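Local coordinates for mandelate racemase/muconate lactonizing enzyme/Enolase superfamily (Rhodobacter sphaeroides, PDB 2HZG), which belongs to the mandelate racemase/muconate lactonizing enzyme branch of the enolase superfamily, joining an N-terminal domain to a C-terminal TIM-barrel-type domain that holds a sodium ion here, at residues R135-L140 and I327-A332; T307-L312 and G343-P348; I299-H304 and L316-G321. All coordinates share one frame; numbering follows the deposited sequence. Where two conformers were deposited one is given.

All three contacts lie around the closing stretch of the C-terminal barrel. Interaction 1 pairs the first barrel strand, 135-141, with the last, 327-331. Interaction 3 joins barrel strand 300-303 to the loop after helix 309-316; interaction 2 lies outside the barrel wall, where helix 309-316 meets loop 343-348. Centres of interactions 1 and 2 lie about 12 Å apart, those of interactions 1 and 3 about 13 Å, and those of interactions 2 and 3 about 16 Å. Along the chain the order is 135-140, 299-304, 307-312, 316-321, 327-332 and 343-348. Asn303 OD1 bonds to Glu329 N, linking strands 300-303 and 327-331 where the barrel closes, and Leu312 packs on Tyr330 from outside.

Interaction 1: residues R135-L140 and I327-A332; sequences RPYASL and ICEYPA
Tyr137, Ser139 and Ala332 lose the most surface where the first and last strands of the barrel meet. The pairing is parallel: the axes of the two short strands come within 4.6 Å and cross at -39°, and bridges run from Arg135-Ile327 to Ser139-Pro331. Two of the central backbone bonds are short, Tyr137 N to Cys328 O at 2.9 Å and Ser139 N to Tyr330 O at 2.8 Å; the first runs nearly along the C=O axis.

The ring of Tyr137 leans over the partner strand because its CG sits between the backbone N and the carbonyl carbon (chi1 70°). Glu329 CA lies 3.7 Å from the ring centroid and 20° off the normal, a CH-pi contact over one face, while Ile327 CD1 meets the ring edge at CD2, 3.4 Å away. Further along the same sheet face, Ser139 OG donates to the anti lone pair of Glu329 OE2 at 2.6 Å. The extended Glu329 chain brings its carboxylate there, and Lys165 NZ binds both OE2, as a salt bridge, and Tyr137 OH, so the charge of this buried acid is probably balanced locally. Beyond the last strand, Ala332 CB touches both Ala138 CB (3.6 Å) and Leu140 CD2 (3.7 Å).

The carboxylate of Glu329 lies near the sodium ion held by Asp199, Glu227 and Glu254, without being one of those three ligands. On the other face, Cys328 and Tyr330 pack against helix 309-316, while strand 135-141 continues the sheet through backbone bonds to strand 163-167.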
loop_
_atom_site.group_PDB
_atom_site.type_symbol
_atom_site.label_atom_id
_atom_site.label_comp_id
_atom_site.label_asym_id
_atom_site.label_seq_id
_atom_site.Cartn_x
_atom_site.Cartn_y
_atom_site.Cartn_z
ATOM N N ARG A 135 23.878 1.904 19.922
ATOM C CA ARG A 135 24.954 2.706 19.378
ATOM C C ARG A 135 24.444 3.398 18.099
ATOM O O ARG A 135 24.208 2.728 17.085
ATOM C CB ARG A 135 26.169 1.798 19.121
ATOM C CG ARG A 135 27.344 2.488 18.438
ATOM C CD ARG A 135 28.099 3.413 19.395
ATOM N NE ARG A 135 28.578 2.698 20.582
ATOM C CZ ARG A 135 29.130 3.286 21.644
ATOM N NH1 ARG A 135 29.288 4.606 21.677
ATOM N NH2 ARG A 135 29.524 2.549 22.669
ATOM N N PRO A 136 24.268 4.737 18.152
ATOM C CA PRO A 136 23.630 5.475 17.055
ATOM C C PRO A 136 24.581 5.662 15.869
ATOM O O PRO A 136 25.753 6.036 16.054
ATOM C CB PRO A 136 23.279 6.834 17.688
ATOM C CG PRO A 136 24.349 7.022 18.771
ATOM C CD PRO A 136 24.666 5.621 19.269
ATOM N N TYR A 137 24.097 5.373 14.664
ATOM C CA TYR A 137 24.856 5.742 13.483
ATOM C C TYR A 137 24.262 7.028 12.949
ATOM O O TYR A 137 23.050 7.227 13.013
ATOM C CB TYR A 137 24.902 4.602 12.462
ATOM C CG TYR A 137 23.609 4.257 11.718
ATOM C CD1 TYR A 137 23.138 5.060 10.661
ATOM C CD2 TYR A 137 22.908 3.095 12.020
ATOM C CE1 TYR A 137 21.952 4.710 9.949
ATOM C CE2 TYR A 137 21.743 2.720 11.296
ATOM C CZ TYR A 137 21.279 3.550 10.277
ATOM O OH TYR A 137 20.145 3.217 9.583
ATOM N N ALA A 138 25.122 7.928 12.482
ATOM C CA ALA A 138 24.685 9.203 11.961
ATOM C C ALA A 138 24.053 8.976 10.604
ATOM O O ALA A 138 24.707 8.465 9.691
ATOM C CB ALA A 138 25.882 10.199 11.859
ATOM N N SER A 139 22.783 9.354 10.462
ATOM C CA SER A 139 22.082 9.082 9.231
ATOM C C SER A 139 21.943 10.349 8.414
ATOM O O SER A 139 21.301 11.301 8.841
ATOM C CB SER A 139 20.713 8.422 9.490
ATOM O OG SER A 139 20.246 7.851 8.285
ATOM N N LEU A 140 22.548 10.333 7.230
ATOM C CA LEU A 140 22.776 11.543 6.457
ATOM C C LEU A 140 22.425 11.349 4.992
ATOM O O LEU A 140 22.319 10.234 4.524
ATOM C CB LEU A 140 24.268 11.958 6.568
ATOM C CG LEU A 140 24.745 12.382 7.957
ATOM C CD1 LEU A 140 26.269 12.506 7.983
ATOM C CD2 LEU A 140 24.079 13.699 8.346
ATOM N N ILE A 327 22.761 -1.580 17.220
ATOM C CA ILE A 327 22.850 -0.341 16.462
ATOM C C ILE A 327 21.451 0.260 16.201
ATOM O O ILE A 327 20.455 -0.475 16.133
ATOM C CB ILE A 327 23.681 -0.495 15.191
ATOM C CG1 ILE A 327 22.824 -0.926 14.034
ATOM C CG2 ILE A 327 24.870 -1.480 15.411
ATOM C CD1 ILE A 327 23.213 -0.209 12.813
ATOM N N CYS A 328 21.388 1.589 16.124
ATOM C CA CYS A 328 20.160 2.269 15.758
ATOM C C CYS A 328 20.465 3.383 14.797
ATOM O O CYS A 328 21.565 3.952 14.818
ATOM C CB CYS A 328 19.412 2.815 16.986
ATOM S SG CYS A 328 20.274 4.141 17.873
ATOM N N GLU A 329 19.483 3.690 13.960
ATOM C CA GLU A 329 19.537 4.860 13.106
ATOM C C GLU A 329 19.278 6.135 13.899
ATOM O O GLU A 329 18.327 6.222 14.685
ATOM C CB GLU A 329 18.543 4.749 11.943
ATOM C CG GLU A 329 18.698 5.855 10.920
ATOM C CD GLU A 329 17.923 5.621 9.627
ATOM O OE1 GLU A 329 16.974 4.803 9.632
ATOM O OE2 GLU A 329 18.245 6.284 8.594
ATOM N N TYR A 330 20.119 7.131 13.656
ATOM C CA TYR A 330 19.994 8.419 14.305
ATOM C C TYR A 330 20.010 9.539 13.259
ATOM O O TYR A 330 21.016 9.733 12.597
ATOM C CB TYR A 330 21.132 8.617 15.328
ATOM C CG TYR A 330 20.938 9.856 16.167
ATOM C CD1 TYR A 330 20.195 9.814 17.360
ATOM C CD2 TYR A 330 21.432 11.084 15.741
ATOM C CE1 TYR A 330 19.987 10.984 18.118
ATOM C CE2 TYR A 330 21.232 12.250 16.485
ATOM C CZ TYR A 330 20.518 12.183 17.676
ATOM O OH TYR A 330 20.321 13.339 18.391
ATOM N N PRO A 331 18.921 10.323 13.148
ATOM C CA PRO A 331 18.951 11.396 12.146
ATOM C C PRO A 331 19.922 12.507 12.569
ATOM O O PRO A 331 19.665 13.231 13.532
ATOM C CB PRO A 331 17.509 11.934 12.132
ATOM C CG PRO A 331 16.883 11.456 13.336
ATOM C CD PRO A 331 17.667 10.313 13.924
ATOM N N ALA A 332 21.026 12.633 11.840
ATOM C CA ALA A 332 22.109 13.524 12.244
ATOM C C ALA A 332 22.005 14.940 11.650
ATOM O O ALA A 332 22.633 15.867 12.152
ATOM C CB ALA A 332 23.465 12.883 11.923
#

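Interaction 2: residues T307-L312 and G343-P348; sequences TSHLAL and GDHIRP
Ser308 OG is gripped by two hydrogen bonds, one with Glu43 OE1 and one received from Ala311 N at 3.2 Å. The second is nearly straight, with 175° at the hydrogen, and makes Ser308 the N-cap of helix 309-316, the helix that leads into the last strand of the TIM-type barrel. Because Glu43 belongs to strand 38-44 of the N-terminal sheet, the cap also ties the helix start to the other domain.

The contact with the loop 343-348 begins one residue later, at His309, whose imidazole is bounded on three sides. Its CG lies anti to the carbonyl carbon, turning the ring toward the loop. At the edge, ND1 accepts from Ile346 N at 2.8 Å; the donor lies only 5° out of the ring plane, which holds the rotation of the imidazole. ND1 therefore serves as an acceptor, consistent with a neutral ring protonated at NE2, and in the conformer given Arg347 NH2, 4.5 Å from His309 NE2, may further disfavour a positive charge. One face receives His345 in a T-shaped stack: the edge of His345 points at it, with centroids 5.1 Å apart and planes at 85°. His345 NE2 bonds to Leu339 O, which helps to fix that second ring.

The opposite face of His309 is covered from within its own helix by Leu312 CD2, 4.0 Å above the ring plane and over its centre. Leu312 thus both backs the imidazole and reaches the loop, since Ile346, with CG1 anti to its carbonyl carbon, extends its tip across to the same leucine: Ile346 CD1 stops 3.8 Å from Leu312 CG.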
loop_
_atom_site.group_PDB
_atom_site.type_symbol
_atom_site.label_atom_id
_atom_site.label_comp_id
_atom_site.label_asym_id
_atom_site.label_seq_id
_atom_site.Cartn_x
_atom_site.Cartn_y
_atom_site.Cartn_z
ATOM N N THR A 307 13.623 11.375 11.227
ATOM C CA THR A 307 12.804 12.539 11.565
ATOM C C THR A 307 12.954 12.963 13.046
ATOM O O THR A 307 14.089 13.016 13.549
ATOM C CB THR A 307 11.323 12.312 11.126
ATOM O OG1 THR A 307 10.831 11.122 11.752
ATOM C CG2 THR A 307 11.247 12.134 9.611
ATOM N N SER A 308 11.850 13.290 13.726
ATOM C CA SER A 308 11.895 13.846 15.096
ATOM C C SER A 308 12.349 12.821 16.152
ATOM O O SER A 308 12.433 11.625 15.897
ATOM C CB SER A 308 10.519 14.384 15.502
ATOM O OG SER A 308 9.644 13.288 15.798
ATOM N N HIS A 309 12.603 13.281 17.371
ATOM C CA HIS A 309 12.879 12.317 18.438
ATOM C C HIS A 309 11.627 11.611 18.933
ATOM O O HIS A 309 11.738 10.568 19.537
ATOM C CB HIS A 309 13.652 12.946 19.595
ATOM C CG HIS A 309 15.106 13.124 19.297
ATOM N ND1 HIS A 309 16.084 13.016 20.259
ATOM C CD2 HIS A 309 15.751 13.373 18.131
ATOM C CE1 HIS A 309 17.270 13.203 19.704
ATOM N NE2 HIS A 309 17.096 13.426 18.414
ATOM N N LEU A 310 10.446 12.158 18.665
ATOM C CA LEU A 310 9.214 11.403 18.951
ATOM C C LEU A 310 9.162 10.118 18.094
ATOM O O LEU A 310 8.894 9.032 18.601
ATOM C CB LEU A 310 7.966 12.263 18.739
ATOM C CG LEU A 310 6.609 11.576 19.015
ATOM C CD1 LEU A 310 6.470 11.196 20.513
ATOM C CD2 LEU A 310 5.443 12.458 18.527
ATOM N N ALA A 311 9.428 10.275 16.797
ATOM C CA ALA A 311 9.582 9.145 15.855
ATOM C C ALA A 311 10.720 8.228 16.276
ATOM O O ALA A 311 10.571 7.007 16.238
ATOM C CB ALA A 311 9.807 9.669 14.423
ATOM N N LEU A 312 11.853 8.818 16.677
ATOM C CA LEU A 312 13.002 8.027 17.147
ATOM C C LEU A 312 12.631 7.161 18.339
ATOM O O LEU A 312 12.879 5.964 18.342
ATOM C CB LEU A 312 14.211 8.910 17.505
ATOM C CG LEU A 312 15.485 8.211 18.028
ATOM C CD1 LEU A 312 16.027 7.100 17.067
ATOM C CD2 LEU A 312 16.560 9.281 18.307
ATOM N N GLY A 343 10.049 18.903 22.942
ATOM C CA GLY A 343 10.651 19.916 23.818
ATOM C C GLY A 343 11.927 19.398 24.445
ATOM O O GLY A 343 12.913 20.126 24.566
ATOM N N ASP A 344 11.907 18.126 24.833
ATOM C CA ASP A 344 13.110 17.401 25.223
ATOM C C ASP A 344 13.529 16.423 24.117
ATOM O O ASP A 344 12.798 16.222 23.131
ATOM C CB ASP A 344 12.938 16.699 26.582
ATOM C CG ASP A 344 11.602 15.925 26.710
ATOM O OD1 ASP A 344 10.774 15.919 25.758
ATOM O OD2 ASP A 344 11.389 15.337 27.800
ATOM N N HIS A 345 14.728 15.850 24.261
ATOM C CA HIS A 345 15.304 15.007 23.221
ATOM C C HIS A 345 15.963 13.796 23.837
ATOM O O HIS A 345 16.222 13.777 25.045
ATOM C CB HIS A 345 16.310 15.805 22.390
ATOM C CG HIS A 345 15.682 16.914 21.605
ATOM N ND1 HIS A 345 15.551 18.195 22.099
ATOM C CD2 HIS A 345 15.101 16.919 20.382
ATOM C CE1 HIS A 345 14.949 18.952 21.197
ATOM N NE2 HIS A 345 14.654 18.200 20.150
ATOM N N ILE A 346 16.228 12.787 23.017
ATOM C CA ILE A 346 16.958 11.621 23.475
ATOM C C ILE A 346 18.454 11.962 23.465
ATOM O O ILE A 346 19.025 12.290 22.410
ATOM C CB ILE A 346 16.681 10.356 22.601
ATOM C CG1 ILE A 346 15.180 9.987 22.645
ATOM C CG2 ILE A 346 17.588 9.198 23.074
ATOM C CD1 ILE A 346 14.762 8.830 21.735
ATOM N N ARG A 347 19.078 11.843 24.630
ATOM C CA ARG A 347 20.484 12.203 24.785
ATOM C C ARG A 347 21.350 10.985 25.108
ATOM O O ARG A 347 20.891 10.051 25.769
ATOM C CB ARG A 347 20.636 13.295 25.858
ATOM C CG ARG A 347 19.793 14.548 25.599
ATOM C CD ARG A 347 20.415 15.499 24.567
ATOM N NE ARG A 347 19.972 15.358 23.170
ATOM C CZ ARG A 347 19.780 16.402 22.353
ATOM N NH1 ARG A 347 19.952 17.638 22.819
ATOM N NH2 ARG A 347 19.408 16.232 21.078
ATOM N N PRO A 348 22.610 10.989 24.637
ATOM C CA PRO A 348 23.483 9.831 24.892
ATOM C C PRO A 348 23.863 9.736 26.377
ATOM O O PRO A 348 23.893 10.754 27.070
ATOM C CB PRO A 348 24.724 10.136 24.052
ATOM C CG PRO A 348 24.766 11.633 23.954
ATOM C CD PRO A 348 23.305 12.034 23.851
#

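Interaction 3: residues I299-H304 and L316-G321; sequences ITYVNH and LQPFAG
Phe319 lays its ring obliquely across Tyr301, with centroids 5.2 Å apart and planes at 48°, neither parallel nor perpendicular. The overlap is concentrated on one border of the tyrosine: Tyr301 CD2 is 3.5 Å from Phe319 CG, and Tyr301 CE2 is 3.5 Å from Phe319 CD2. Different first torsions bring the rings together. Tyr301 has CG anti to its backbone N, whereas Phe319 has CG in the crowded position between backbone N and carbonyl carbon (chi1 74°), which folds the phenyl back over strand 300-303.

The far ends of both rings have further neighbours. At the tip of Tyr301, the hydroxyl OH rests 3.5 Å from Pro318 CB. The leading end of Phe319 passes beside Asn303, where CZ lies 3.7 Å from Asn303 OD1 and the amide and ring planes differ by 24°. Leu316 runs alongside the same asparagine, its CD2 4.1 Å from Asn303 CG.

In the barrel this joins the penultimate strand, 300-303, to the end of helix 309-316 and the connection from it to strand 327-331, part of the beta-alpha-beta crossover between the two strands. Tyr301 also touches helix 284-297, through Ala287, Val290 and Ala291, so it fills the seam between that helix and that connection.

No hydrogen bond crosses between the segments. The buried Asn303 amide is satisfied elsewhere, OD1 by Glu329 N and ND2 by Thr305 OG1, which leaves fit between carbon surfaces as the main source of cohesion here.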
loop_
_atom_site.group_PDB
_atom_site.type_symbol
_atom_site.label_atom_id
_atom_site.label_comp_id
_atom_site.label_asym_id
_atom_site.label_seq_id
_atom_site.Cartn_x
_atom_site.Cartn_y
_atom_site.Cartn_z
ATOM N N ILE A 299 17.935 -12.515 12.416
ATOM C CA ILE A 299 18.155 -11.317 11.606
ATOM C C ILE A 299 18.196 -10.080 12.511
ATOM O O ILE A 299 17.317 -9.878 13.338
ATOM C CB ILE A 299 17.077 -11.183 10.480
ATOM C CG1 ILE A 299 17.189 -12.382 9.511
ATOM C CG2 ILE A 299 17.219 -9.830 9.721
ATOM C CD1 ILE A 299 16.036 -12.532 8.537
ATOM N N THR A 300 19.228 -9.260 12.346
ATOM C CA THR A 300 19.354 -8.007 13.081
ATOM C C THR A 300 18.227 -7.027 12.748
ATOM O O THR A 300 17.967 -6.725 11.584
ATOM C CB THR A 300 20.704 -7.328 12.817
ATOM O OG1 THR A 300 21.764 -8.244 13.111
ATOM C CG2 THR A 300 20.862 -6.042 13.703
ATOM N N TYR A 301 17.564 -6.545 13.797
ATOM C CA TYR A 301 16.518 -5.541 13.686
ATOM C C TYR A 301 17.109 -4.152 13.969
ATOM O O TYR A 301 17.900 -3.989 14.885
ATOM C CB TYR A 301 15.399 -5.870 14.685
ATOM C CG TYR A 301 14.219 -4.942 14.654
ATOM C CD1 TYR A 301 12.997 -5.350 14.094
ATOM C CD2 TYR A 301 14.287 -3.672 15.261
ATOM C CE1 TYR A 301 11.888 -4.493 14.093
ATOM C CE2 TYR A 301 13.189 -2.808 15.257
ATOM C CZ TYR A 301 12.002 -3.228 14.673
ATOM O OH TYR A 301 10.932 -2.386 14.680
ATOM N N VAL A 302 16.724 -3.168 13.157
ATOM C CA VAL A 302 17.156 -1.792 13.344
ATOM C C VAL A 302 15.932 -0.934 13.113
ATOM O O VAL A 302 15.079 -1.275 12.294
ATOM C CB VAL A 302 18.296 -1.349 12.339
ATOM C CG1 VAL A 302 19.019 -0.096 12.860
ATOM C CG2 VAL A 302 19.330 -2.471 12.066
ATOM N N ASN A 303 15.827 0.168 13.841
ATOM C CA ASN A 303 14.842 1.176 13.490
ATOM C C ASN A 303 15.186 1.850 12.157
ATOM O O ASN A 303 16.372 1.968 11.793
ATOM C CB ASN A 303 14.740 2.244 14.582
ATOM C CG ASN A 303 16.028 3.017 14.753
ATOM O OD1 ASN A 303 17.098 2.432 14.869
ATOM N ND2 ASN A 303 15.936 4.330 14.739
ATOM N N HIS A 304 14.148 2.260 11.429
ATOM C CA HIS A 304 14.298 3.305 10.437
ATOM C C HIS A 304 13.746 4.593 11.038
ATOM O O HIS A 304 12.564 4.664 11.367
ATOM C CB HIS A 304 13.552 3.016 9.120
ATOM C CG HIS A 304 13.529 4.199 8.205
ATOM N ND1 HIS A 304 12.513 5.129 8.214
ATOM C CD2 HIS A 304 14.442 4.649 7.313
ATOM C CE1 HIS A 304 12.786 6.091 7.351
ATOM N NE2 HIS A 304 13.950 5.820 6.788
ATOM N N LEU A 316 12.509 3.037 18.434
ATOM C CA LEU A 316 13.405 2.305 19.345
ATOM C C LEU A 316 12.625 1.332 20.228
ATOM O O LEU A 316 13.147 0.278 20.595
ATOM C CB LEU A 316 14.208 3.266 20.221
ATOM C CG LEU A 316 15.239 4.164 19.523
ATOM C CD1 LEU A 316 15.955 5.082 20.514
ATOM C CD2 LEU A 316 16.234 3.290 18.815
ATOM N N GLN A 317 11.378 1.681 20.569
ATOM C CA GLN A 317 10.568 0.838 21.469
ATOM C C GLN A 317 10.570 -0.655 21.083
ATOM O O GLN A 317 10.809 -1.497 21.937
ATOM C CB GLN A 317 9.119 1.341 21.603
ATOM C CG GLN A 317 8.930 2.820 22.000
ATOM C CD GLN A 317 9.442 3.151 23.399
ATOM O OE1 GLN A 317 9.491 2.283 24.291
ATOM N NE2 GLN A 317 9.840 4.400 23.591
ATOM N N PRO A 318 10.329 -0.994 19.795
ATOM C CA PRO A 318 10.175 -2.420 19.457
ATOM C C PRO A 318 11.412 -3.305 19.618
ATOM O O PRO A 318 11.292 -4.537 19.548
ATOM C CB PRO A 318 9.772 -2.379 17.979
ATOM C CG PRO A 318 9.242 -0.970 17.776
ATOM C CD PRO A 318 10.147 -0.153 18.596
ATOM N N PHE A 319 12.590 -2.710 19.795
ATOM C CA PHE A 319 13.781 -3.519 20.040
ATOM C C PHE A 319 14.557 -3.069 21.271
ATOM O O PHE A 319 15.718 -3.435 21.440
ATOM C CB PHE A 319 14.665 -3.697 18.766
ATOM C CG PHE A 319 15.476 -2.462 18.321
ATOM C CD1 PHE A 319 16.871 -2.555 18.179
ATOM C CD2 PHE A 319 14.850 -1.264 17.942
ATOM C CE1 PHE A 319 17.627 -1.485 17.715
ATOM C CE2 PHE A 319 15.588 -0.176 17.498
ATOM C CZ PHE A 319 16.999 -0.281 17.374
ATOM N N ALA A 320 13.887 -2.308 22.146
ATOM C CA ALA A 320 14.493 -1.793 23.377
ATOM C C ALA A 320 15.090 -2.928 24.214
ATOM O O ALA A 320 16.191 -2.815 24.739
ATOM C CB ALA A 320 13.459 -1.023 24.202
ATOM N N GLY A 321 14.352 -4.027 24.334
ATOM C CA GLY A 321 14.771 -5.129 25.192
ATOM C C GLY A 321 15.645 -6.156 24.516
ATOM O O GLY A 321 16.012 -7.146 25.141
#